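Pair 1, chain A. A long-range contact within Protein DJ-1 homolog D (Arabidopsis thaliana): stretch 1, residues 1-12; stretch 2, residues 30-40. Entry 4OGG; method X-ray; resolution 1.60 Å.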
# COMPACT_ATOMS: atom_id res chain seq x y z
N ASN A 1 27.10 -8.54 27.76
CA ASN A 1 28.37 -8.80 28.49
C ASN A 1 28.22 -9.90 29.54
O ASN A 1 28.61 -11.04 29.31
CB ASN A 1 28.86 -7.51 29.16
CG ASN A 1 30.11 -7.73 30.01
OD1 ASN A 1 31.12 -8.24 29.53
ND2 ASN A 1 30.04 -7.34 31.28
N SER A 2 27.63 -9.55 30.68
CA SER A 2 27.44 -10.52 31.76
C SER A 2 26.06 -11.18 31.73
O SER A 2 25.74 -12.00 32.59
CB SER A 2 27.67 -9.86 33.12
OG SER A 2 26.77 -8.78 33.31
N ARG A 3 25.24 -10.81 30.75
CA ARG A 3 23.90 -11.39 30.62
C ARG A 3 23.60 -11.67 29.15
O ARG A 3 24.05 -10.95 28.26
CB ARG A 3 22.84 -10.43 31.19
CG ARG A 3 22.88 -10.27 32.71
CD ARG A 3 22.48 -11.56 33.42
NE ARG A 3 22.46 -11.42 34.88
CZ ARG A 3 23.55 -11.39 35.65
NH1 ARG A 3 24.76 -11.50 35.10
NH2 ARG A 3 23.43 -11.25 36.96
N THR A 4 22.83 -12.72 28.90
CA THR A 4 22.46 -13.09 27.54
C THR A 4 20.97 -13.41 27.50
O THR A 4 20.48 -14.24 28.27
CB THR A 4 23.27 -14.31 27.06
OG1 THR A 4 24.67 -14.01 27.17
CG2 THR A 4 22.96 -14.63 25.61
N VAL A 5 20.26 -12.74 26.60
CA VAL A 5 18.82 -12.92 26.47
C VAL A 5 18.44 -13.45 25.09
O VAL A 5 19.08 -13.13 24.09
CB VAL A 5 18.09 -11.58 26.71
CG1 VAL A 5 16.62 -11.69 26.32
CG2 VAL A 5 18.22 -11.18 28.18
N LEU A 6 17.39 -14.27 25.06
CA LEU A 6 16.90 -14.84 23.81
C LEU A 6 15.54 -14.22 23.48
O LEU A 6 14.70 -14.06 24.36
CB LEU A 6 16.74 -16.36 23.95
CG LEU A 6 16.27 -17.13 22.72
CD1 LEU A 6 17.35 -17.06 21.64
CD2 LEU A 6 15.99 -18.58 23.09
N ILE A 7 15.34 -13.84 22.22
CA ILE A 7 14.06 -13.27 21.80
C ILE A 7 13.43 -14.27 20.84
O ILE A 7 14.03 -14.68 19.84
CB ILE A 7 14.23 -11.90 21.09
CG1 ILE A 7 14.82 -10.87 22.06
CG2 ILE A 7 12.87 -11.41 20.59
CD1 ILE A 7 14.94 -9.46 21.47
N LEU A 8 12.21 -14.69 21.17
CA LEU A 8 11.46 -15.65 20.36
C LEU A 8 10.72 -14.91 19.25
O LEU A 8 9.65 -14.33 19.48
CB LEU A 8 10.48 -16.40 21.25
CG LEU A 8 9.51 -17.40 20.61
CD1 LEU A 8 10.28 -18.45 19.82
CD2 LEU A 8 8.68 -18.05 21.70
N CYS A 9 11.29 -14.94 18.05
CA CYS A 9 10.71 -14.24 16.90
C CYS A 9 9.89 -15.13 15.97
O CYS A 9 9.94 -16.35 16.03
CB CYS A 9 11.83 -13.59 16.08
SG CYS A 9 12.89 -12.47 17.02
N GLY A 10 9.12 -14.47 15.10
CA GLY A 10 8.29 -15.17 14.14
C GLY A 10 7.86 -14.21 13.05
O GLY A 10 8.00 -12.99 13.20
N ASP A 11 7.33 -14.74 11.95
CA ASP A 11 6.88 -13.89 10.87
C ASP A 11 5.67 -13.08 11.31
O ASP A 11 4.73 -13.62 11.90
CB ASP A 11 6.55 -14.72 9.63
CG ASP A 11 7.78 -15.36 9.01
OD1 ASP A 11 8.90 -15.10 9.50
OD2 ASP A 11 7.63 -16.13 8.04
N TYR A 12 5.71 -11.79 11.02
CA TYR A 12 4.65 -10.86 11.37
C TYR A 12 4.55 -10.56 12.86
O TYR A 12 3.48 -10.22 13.38
CB TYR A 12 3.32 -11.32 10.77
CG TYR A 12 3.29 -11.08 9.27
CD1 TYR A 12 3.30 -9.78 8.76
CD2 TYR A 12 3.31 -12.15 8.38
CE1 TYR A 12 3.34 -9.55 7.39
CE2 TYR A 12 3.35 -11.92 6.99
CZ TYR A 12 3.36 -10.62 6.51
OH TYR A 12 3.41 -10.39 5.15
N ILE A 30 23.49 -6.05 27.48
CA ILE A 30 23.01 -7.43 27.43
C ILE A 30 23.20 -8.00 26.04
O ILE A 30 22.92 -7.34 25.05
CB ILE A 30 21.50 -7.51 27.78
CG1 ILE A 30 21.25 -6.97 29.18
CG2 ILE A 30 21.02 -8.95 27.68
CD1 ILE A 30 19.78 -6.82 29.54
N THR A 31 23.71 -9.23 25.96
CA THR A 31 23.90 -9.88 24.66
C THR A 31 22.54 -10.46 24.31
O THR A 31 21.95 -11.18 25.11
CB THR A 31 24.93 -11.01 24.74
OG1 THR A 31 26.22 -10.46 25.02
CG2 THR A 31 24.99 -11.78 23.42
N VAL A 32 22.04 -10.14 23.12
CA VAL A 32 20.73 -10.61 22.70
C VAL A 32 20.76 -11.43 21.41
O VAL A 32 21.33 -11.01 20.40
CB VAL A 32 19.75 -9.44 22.48
CG1 VAL A 32 18.35 -9.97 22.16
CG2 VAL A 32 19.71 -8.56 23.72
N HIS A 33 20.13 -12.60 21.46
CA HIS A 33 20.05 -13.49 20.31
C HIS A 33 18.59 -13.59 19.86
O HIS A 33 17.68 -13.63 20.69
CB HIS A 33 20.57 -14.88 20.67
CG HIS A 33 22.06 -14.94 20.82
ND1 HIS A 33 22.72 -16.08 21.23
CD2 HIS A 33 23.02 -14.01 20.60
CE1 HIS A 33 24.02 -15.84 21.25
NE2 HIS A 33 24.23 -14.59 20.88
N THR A 34 18.38 -13.62 18.56
CA THR A 34 17.03 -13.71 18.01
C THR A 34 16.90 -14.96 17.15
O THR A 34 17.74 -15.21 16.29
CB THR A 34 16.71 -12.48 17.14
OG1 THR A 34 17.72 -12.35 16.13
CG2 THR A 34 16.68 -11.22 18.00
N VAL A 35 15.83 -15.71 17.37
CA VAL A 35 15.60 -16.95 16.64
C VAL A 35 14.15 -17.11 16.20
O VAL A 35 13.23 -16.54 16.79
CB VAL A 35 15.97 -18.18 17.51
CG1 VAL A 35 17.45 -18.12 17.89
CG2 VAL A 35 15.10 -18.21 18.77
N CYS A 36 13.95 -17.89 15.14
CA CYS A 36 12.62 -18.17 14.62
C CYS A 36 12.64 -19.62 14.17
O CYS A 36 13.54 -20.03 13.44
CB CYS A 36 12.30 -17.28 13.43
SG CYS A 36 10.70 -17.67 12.64
N PRO A 37 11.65 -20.43 14.62
CA PRO A 37 11.65 -21.83 14.20
C PRO A 37 11.72 -21.99 12.69
O PRO A 37 11.09 -21.25 11.94
CB PRO A 37 10.34 -22.37 14.78
CG PRO A 37 9.46 -21.14 14.85
CD PRO A 37 10.43 -20.09 15.36
N GLY A 38 12.53 -22.95 12.23
CA GLY A 38 12.66 -23.19 10.81
C GLY A 38 13.57 -22.22 10.07
O GLY A 38 13.73 -22.32 8.86
N LYS A 39 14.17 -21.28 10.79
CA LYS A 39 15.06 -20.31 10.17
C LYS A 39 16.42 -20.29 10.85
O LYS A 39 16.55 -20.70 12.00
CB LYS A 39 14.44 -18.91 10.20
CG LYS A 39 13.13 -18.82 9.44
CD LYS A 39 12.67 -17.39 9.20
CE LYS A 39 11.41 -17.38 8.34
NZ LYS A 39 11.01 -16.02 7.91
N LYS A 40 17.43 -19.82 10.12
CA LYS A 40 18.79 -19.76 10.64
C LYS A 40 19.28 -18.33 10.74
O LYS A 40 18.67 -17.41 10.19
CB LYS A 40 19.73 -20.55 9.73
CG LYS A 40 19.25 -21.94 9.37
CD LYS A 40 20.27 -22.68 8.51
CE LYS A 40 20.59 -21.91 7.24
NZ LYS A 40 21.55 -22.66 6.37
O HOH W 1 9.37 -16.41 5.91

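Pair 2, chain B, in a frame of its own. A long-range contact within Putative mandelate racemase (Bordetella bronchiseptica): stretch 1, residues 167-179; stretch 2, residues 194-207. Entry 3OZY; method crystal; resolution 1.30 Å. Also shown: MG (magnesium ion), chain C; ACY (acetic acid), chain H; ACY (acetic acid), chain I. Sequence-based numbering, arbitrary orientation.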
# COMPACT_ATOMS: atom_id res chain seq x y z
N PHE B 167 -27.93 5.35 21.86
CA PHE B 167 -27.50 5.67 20.50
C PHE B 167 -28.66 6.16 19.63
O PHE B 167 -29.77 5.62 19.71
CB PHE B 167 -26.86 4.45 19.84
CG PHE B 167 -25.48 4.12 20.35
CD1 PHE B 167 -24.37 4.81 19.88
CD2 PHE B 167 -25.29 3.12 21.29
CE1 PHE B 167 -23.10 4.52 20.34
CE2 PHE B 167 -24.02 2.82 21.75
CZ PHE B 167 -22.92 3.52 21.28
N THR B 168 -28.40 7.16 18.79
CA THR B 168 -29.39 7.69 17.86
C THR B 168 -29.11 7.22 16.43
O THR B 168 -29.75 7.67 15.49
CB THR B 168 -29.41 9.23 17.88
OG1 THR B 168 -28.15 9.74 17.40
CG2 THR B 168 -29.68 9.75 19.29
N ALA B 169 -28.15 6.31 16.29
CA ALA B 169 -27.69 5.84 14.99
C ALA B 169 -26.93 4.54 15.19
O ALA B 169 -26.33 4.32 16.25
CB ALA B 169 -26.76 6.89 14.35
N ALA B 170 -26.95 3.67 14.18
CA ALA B 170 -26.22 2.41 14.25
C ALA B 170 -25.97 1.91 12.84
O ALA B 170 -26.62 2.35 11.89
CB ALA B 170 -27.00 1.38 15.05
N LYS B 171 -25.03 0.98 12.72
CA LYS B 171 -24.60 0.46 11.42
C LYS B 171 -24.83 -1.04 11.32
O LYS B 171 -24.63 -1.79 12.28
CB LYS B 171 -23.12 0.81 11.19
CG LYS B 171 -22.59 0.50 9.79
CD LYS B 171 -21.34 1.30 9.46
CE LYS B 171 -20.09 0.68 10.04
NZ LYS B 171 -18.90 1.56 9.77
N LEU B 172 -25.25 -1.48 10.13
CA LEU B 172 -25.47 -2.88 9.79
C LEU B 172 -24.46 -3.36 8.76
O LEU B 172 -24.27 -2.71 7.73
CB LEU B 172 -26.87 -3.06 9.20
CG LEU B 172 -27.21 -4.46 8.69
CD1 LEU B 172 -27.37 -5.43 9.87
CD2 LEU B 172 -28.48 -4.43 7.84
N LYS B 173 -23.82 -4.49 9.03
CA LYS B 173 -22.97 -5.14 8.04
C LYS B 173 -23.80 -5.94 7.05
O LYS B 173 -24.71 -6.68 7.44
CB LYS B 173 -21.98 -6.06 8.74
CG LYS B 173 -21.06 -5.36 9.72
CD LYS B 173 -20.08 -4.46 8.97
CE LYS B 173 -19.00 -3.95 9.90
NZ LYS B 173 -17.89 -3.30 9.13
N VAL B 174 -23.47 -5.82 5.77
CA VAL B 174 -24.18 -6.51 4.70
C VAL B 174 -23.19 -7.06 3.69
O VAL B 174 -21.97 -6.88 3.81
CB VAL B 174 -25.14 -5.54 3.98
CG1 VAL B 174 -26.15 -4.93 4.96
CG2 VAL B 174 -24.36 -4.44 3.24
N GLY B 175 -23.70 -7.77 2.69
CA GLY B 175 -22.89 -8.10 1.54
C GLY B 175 -22.83 -9.56 1.13
O GLY B 175 -22.51 -9.85 -0.02
N ARG B 176 -23.11 -10.46 2.05
CA ARG B 176 -23.04 -11.89 1.74
C ARG B 176 -24.34 -12.40 1.12
O ARG B 176 -24.31 -13.15 0.14
CB ARG B 176 -22.73 -12.70 2.99
CG ARG B 176 -22.68 -14.19 2.71
CD ARG B 176 -22.13 -14.94 3.89
NE ARG B 176 -22.95 -14.76 5.08
CZ ARG B 176 -22.61 -15.21 6.28
NH1 ARG B 176 -21.47 -15.86 6.44
NH2 ARG B 176 -23.41 -15.00 7.32
N ALA B 177 -25.46 -12.00 1.70
CA ALA B 177 -26.76 -12.45 1.24
C ALA B 177 -27.70 -11.26 1.14
O ALA B 177 -28.44 -10.97 2.07
CB ALA B 177 -27.33 -13.50 2.19
N PRO B 178 -27.65 -10.54 0.01
CA PRO B 178 -28.40 -9.29 -0.12
C PRO B 178 -29.89 -9.38 0.17
O PRO B 178 -30.46 -8.41 0.66
CB PRO B 178 -28.14 -8.88 -1.58
CG PRO B 178 -26.77 -9.40 -1.84
CD PRO B 178 -26.73 -10.75 -1.13
N ARG B 179 -30.53 -10.51 -0.11
CA ARG B 179 -31.95 -10.65 0.21
C ARG B 179 -32.18 -10.65 1.72
O ARG B 179 -33.15 -10.07 2.22
CB ARG B 179 -32.53 -11.92 -0.43
CG ARG B 179 -32.58 -11.87 -1.94
CD ARG B 179 -33.82 -12.56 -2.49
NE ARG B 179 -33.87 -13.98 -2.13
CZ ARG B 179 -33.40 -14.96 -2.89
NH1 ARG B 179 -32.85 -14.68 -4.07
NH2 ARG B 179 -33.49 -16.22 -2.49
N ALA B 194 -38.52 6.53 12.10
CA ALA B 194 -37.72 7.41 11.25
C ALA B 194 -36.61 8.21 11.95
O ALA B 194 -35.74 8.77 11.29
CB ALA B 194 -38.64 8.35 10.47
N ASP B 195 -36.64 8.27 13.28
CA ASP B 195 -35.75 9.17 14.01
C ASP B 195 -34.38 8.58 14.36
O ASP B 195 -33.55 9.25 14.99
CB ASP B 195 -36.43 9.69 15.28
CG ASP B 195 -37.53 10.69 14.99
OD1 ASP B 195 -37.51 11.28 13.89
OD2 ASP B 195 -38.41 10.88 15.85
N VAL B 196 -34.14 7.34 13.96
CA VAL B 196 -32.85 6.70 14.20
C VAL B 196 -32.16 6.52 12.86
O VAL B 196 -32.78 6.03 11.92
CB VAL B 196 -33.05 5.33 14.88
CG1 VAL B 196 -31.72 4.58 14.97
CG2 VAL B 196 -33.68 5.51 16.26
N GLU B 197 -30.90 6.93 12.76
CA GLU B 197 -30.18 6.77 11.50
C GLU B 197 -29.66 5.35 11.37
O GLU B 197 -29.11 4.80 12.33
CB GLU B 197 -29.02 7.76 11.38
CG GLU B 197 -29.42 9.24 11.42
CD GLU B 197 -30.21 9.71 10.21
OE1 GLU B 197 -30.31 8.98 9.19
OE2 GLU B 197 -30.70 10.86 10.25
N ILE B 198 -29.84 4.76 10.19
CA ILE B 198 -29.35 3.43 9.93
C ILE B 198 -28.32 3.50 8.81
O ILE B 198 -28.62 3.97 7.70
CB ILE B 198 -30.49 2.45 9.55
CG1 ILE B 198 -31.50 2.34 10.70
CG2 ILE B 198 -29.93 1.08 9.21
CD1 ILE B 198 -32.75 1.54 10.35
N LEU B 199 -27.11 3.07 9.13
CA LEU B 199 -25.98 3.05 8.20
C LEU B 199 -25.75 1.61 7.76
O LEU B 199 -26.07 0.69 8.51
CB LEU B 199 -24.72 3.54 8.92
CG LEU B 199 -24.63 5.02 9.33
CD1 LEU B 199 -25.82 5.52 10.14
CD2 LEU B 199 -23.34 5.21 10.11
N VAL B 200 -25.21 1.42 6.56
CA VAL B 200 -24.96 0.08 6.03
C VAL B 200 -23.51 0.00 5.55
O VAL B 200 -22.98 1.00 5.04
CB VAL B 200 -25.94 -0.23 4.88
CG1 VAL B 200 -25.51 -1.45 4.10
CG2 VAL B 200 -27.36 -0.40 5.42
N ASP B 201 -22.87 -1.15 5.72
CA ASP B 201 -21.46 -1.32 5.40
C ASP B 201 -21.25 -2.70 4.78
O ASP B 201 -21.49 -3.72 5.45
CB ASP B 201 -20.64 -1.17 6.69
CG ASP B 201 -19.15 -1.30 6.49
OD1 ASP B 201 -18.69 -1.69 5.39
OD2 ASP B 201 -18.42 -1.04 7.47
N ALA B 202 -20.84 -2.73 3.51
CA ALA B 202 -20.69 -3.98 2.77
C ALA B 202 -19.26 -4.52 2.78
O ALA B 202 -19.02 -5.58 2.22
CB ALA B 202 -21.17 -3.81 1.32
N ASN B 203 -18.31 -3.81 3.38
CA ASN B 203 -16.92 -4.29 3.42
C ASN B 203 -16.40 -4.75 2.05
O ASN B 203 -15.71 -5.77 1.95
CB ASN B 203 -16.76 -5.42 4.45
CG ASN B 203 -16.76 -4.91 5.87
OD1 ASN B 203 -17.80 -4.87 6.53
ND2 ASN B 203 -15.59 -4.51 6.35
N GLN B 204 -16.72 -3.98 1.01
CA GLN B 204 -16.23 -4.23 -0.35
C GLN B 204 -16.75 -5.52 -0.97
O GLN B 204 -16.14 -6.05 -1.90
CB GLN B 204 -14.69 -4.26 -0.39
CG GLN B 204 -13.97 -3.12 0.29
CD GLN B 204 -12.46 -3.21 0.10
OE1 GLN B 204 -11.97 -3.22 -1.04
NE2 GLN B 204 -11.72 -3.28 1.20
N SER B 205 -17.88 -6.01 -0.47
CA SER B 205 -18.35 -7.35 -0.83
C SER B 205 -19.19 -7.46 -2.08
O SER B 205 -19.47 -8.57 -2.53
CB SER B 205 -19.19 -7.94 0.32
OG SER B 205 -18.39 -8.15 1.45
N LEU B 206 -19.64 -6.34 -2.63
CA LEU B 206 -20.57 -6.38 -3.75
C LEU B 206 -19.92 -5.93 -5.04
O LEU B 206 -18.98 -5.12 -5.03
CB LEU B 206 -21.76 -5.47 -3.48
CG LEU B 206 -22.55 -5.79 -2.21
CD1 LEU B 206 -23.53 -4.67 -1.90
CD2 LEU B 206 -23.27 -7.13 -2.35
N GLY B 207 -20.43 -6.45 -6.15
CA GLY B 207 -20.15 -5.89 -7.46
C GLY B 207 -21.11 -4.75 -7.78
O GLY B 207 -22.05 -4.49 -7.03
MG MG C . -16.26 -0.18 7.58
C ACY H . -26.00 -12.71 6.54
O ACY H . -25.26 -12.76 5.53
OXT ACY H . -25.91 -13.53 7.48
CH3 ACY H . -27.04 -11.63 6.63
C ACY I . -15.03 -5.08 10.38
O ACY I . -15.86 -5.15 9.46
OXT ACY I . -15.35 -5.09 11.59
CH3 ACY I . -13.57 -4.99 10.06
O HOH W 2 -16.35 0.25 9.91
O HOH W 3 -19.69 -6.73 5.58
O HOH W 4 -16.13 -1.22 5.62
O HOH W 5 -15.28 -2.24 8.24

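Superposing N, CA and C of 14 central residues brings pair 2 onto pair 1 with an RMSD of 0.5 Å. Each pair is two neighbouring parallel strands, running up to Leu8(A) and Val35(A) in pair 1 and spanning 169-173 beside 197-201 in pair 2. The angles between strand directions are 25° and 28°, the axes approach to 4.6 and 4.4 Å, and the buried surfaces are 818 and 808 Å².

The hydrogen-bond ladder follows the same register. In pair 1, Val5(A) N donates to Thr31(A) O (2.7 Å) and His33(A) N to Val5(A) O (2.9 Å); at the matched positions, Ala170(B) N donates to Glu197(B) O (3.1 Å) and Leu199(B) N to Ala170(B) O (2.9 Å). The last rung also matches: Cys9(A) N to Val35(A) O is 2.8 Å, and Val174(B) N to Asp201(B) O is 2.9 Å. Because the bonds are backbone to backbone, the register can persist while the side chains change.

On the face carrying Val5(A), Ile7(A), Val32(A) and Thr34(A), the packing is mainly aliphatic. Val5(A) CG2 lies 3.6 Å from Ile30(A) CG2, and Ile7(A) CD1 reaches Val32(A) CG1 at 3.5 Å. The matches are Ala170(B), Leu172(B), Ile198(B) and Val200(B), with Val196(B) in place of Ile30(A). Ala170(B) has only a CB, and Ala170(B) CB comes no nearer to the other stretch than 4.9 Å, to Glu197(B) O. Further along, Val174(B) CG2 packs against Val200(B) CG1 at 3.3 Å. Its counterpart, Cys9(A), uses sulfur in a similar place, with SG 3.8 Å from Thr34(A) CB; the side-chain centres of Cys9(A) and Val174(B) fall 0.5 Å apart.

The other face diverges more. Thr4(A) and Thr31(A) superpose on Ala169(B) and Glu197(B), whose CB atoms are 3.8 Å apart. Leu6(A) and His33(A) superpose on Lys171(B) and Leu199(B): Leu6(A) CD1 approaches His33(A) CB at 4.0 Å, whereas the aliphatic part of the lysine does the packing in pair 2, with Lys171(B) CG 3.8 Å from Leu199(B) CB.

The strongest chemical change is at Leu8(A) and Val35(A), which match Lys173(B) and Asp201(B). In pair 1, Val35(A) CG2 meets Leu6(A) CD1 at 3.8 Å. In pair 2, Lys173(B) NZ forms a salt bridge to Asp201(B) OD2 (2.9 Å) and a hydrogen bond to Asn203(B) OD1 (3.0 Å). Asp201(B) OD2 also binds magnesium at 2.3 Å, so the carboxylate joins the strand contact to a metal site. Pair 1 has a salt bridge too, but beyond the strands: Asp11(A) OD1 to Lys39(A) NZ, 2.8 Å.

Glycine follows the first strand in both, Gly10(A) matching Gly175(B). At Gly175(B) an ideal CB would lie 2.7 Å from Ser205(B) CB, a clash. At Gly10(A) it would be 4.6 Å from Cys36(A) SG, so crowding by the other stretch does not explain that glycine.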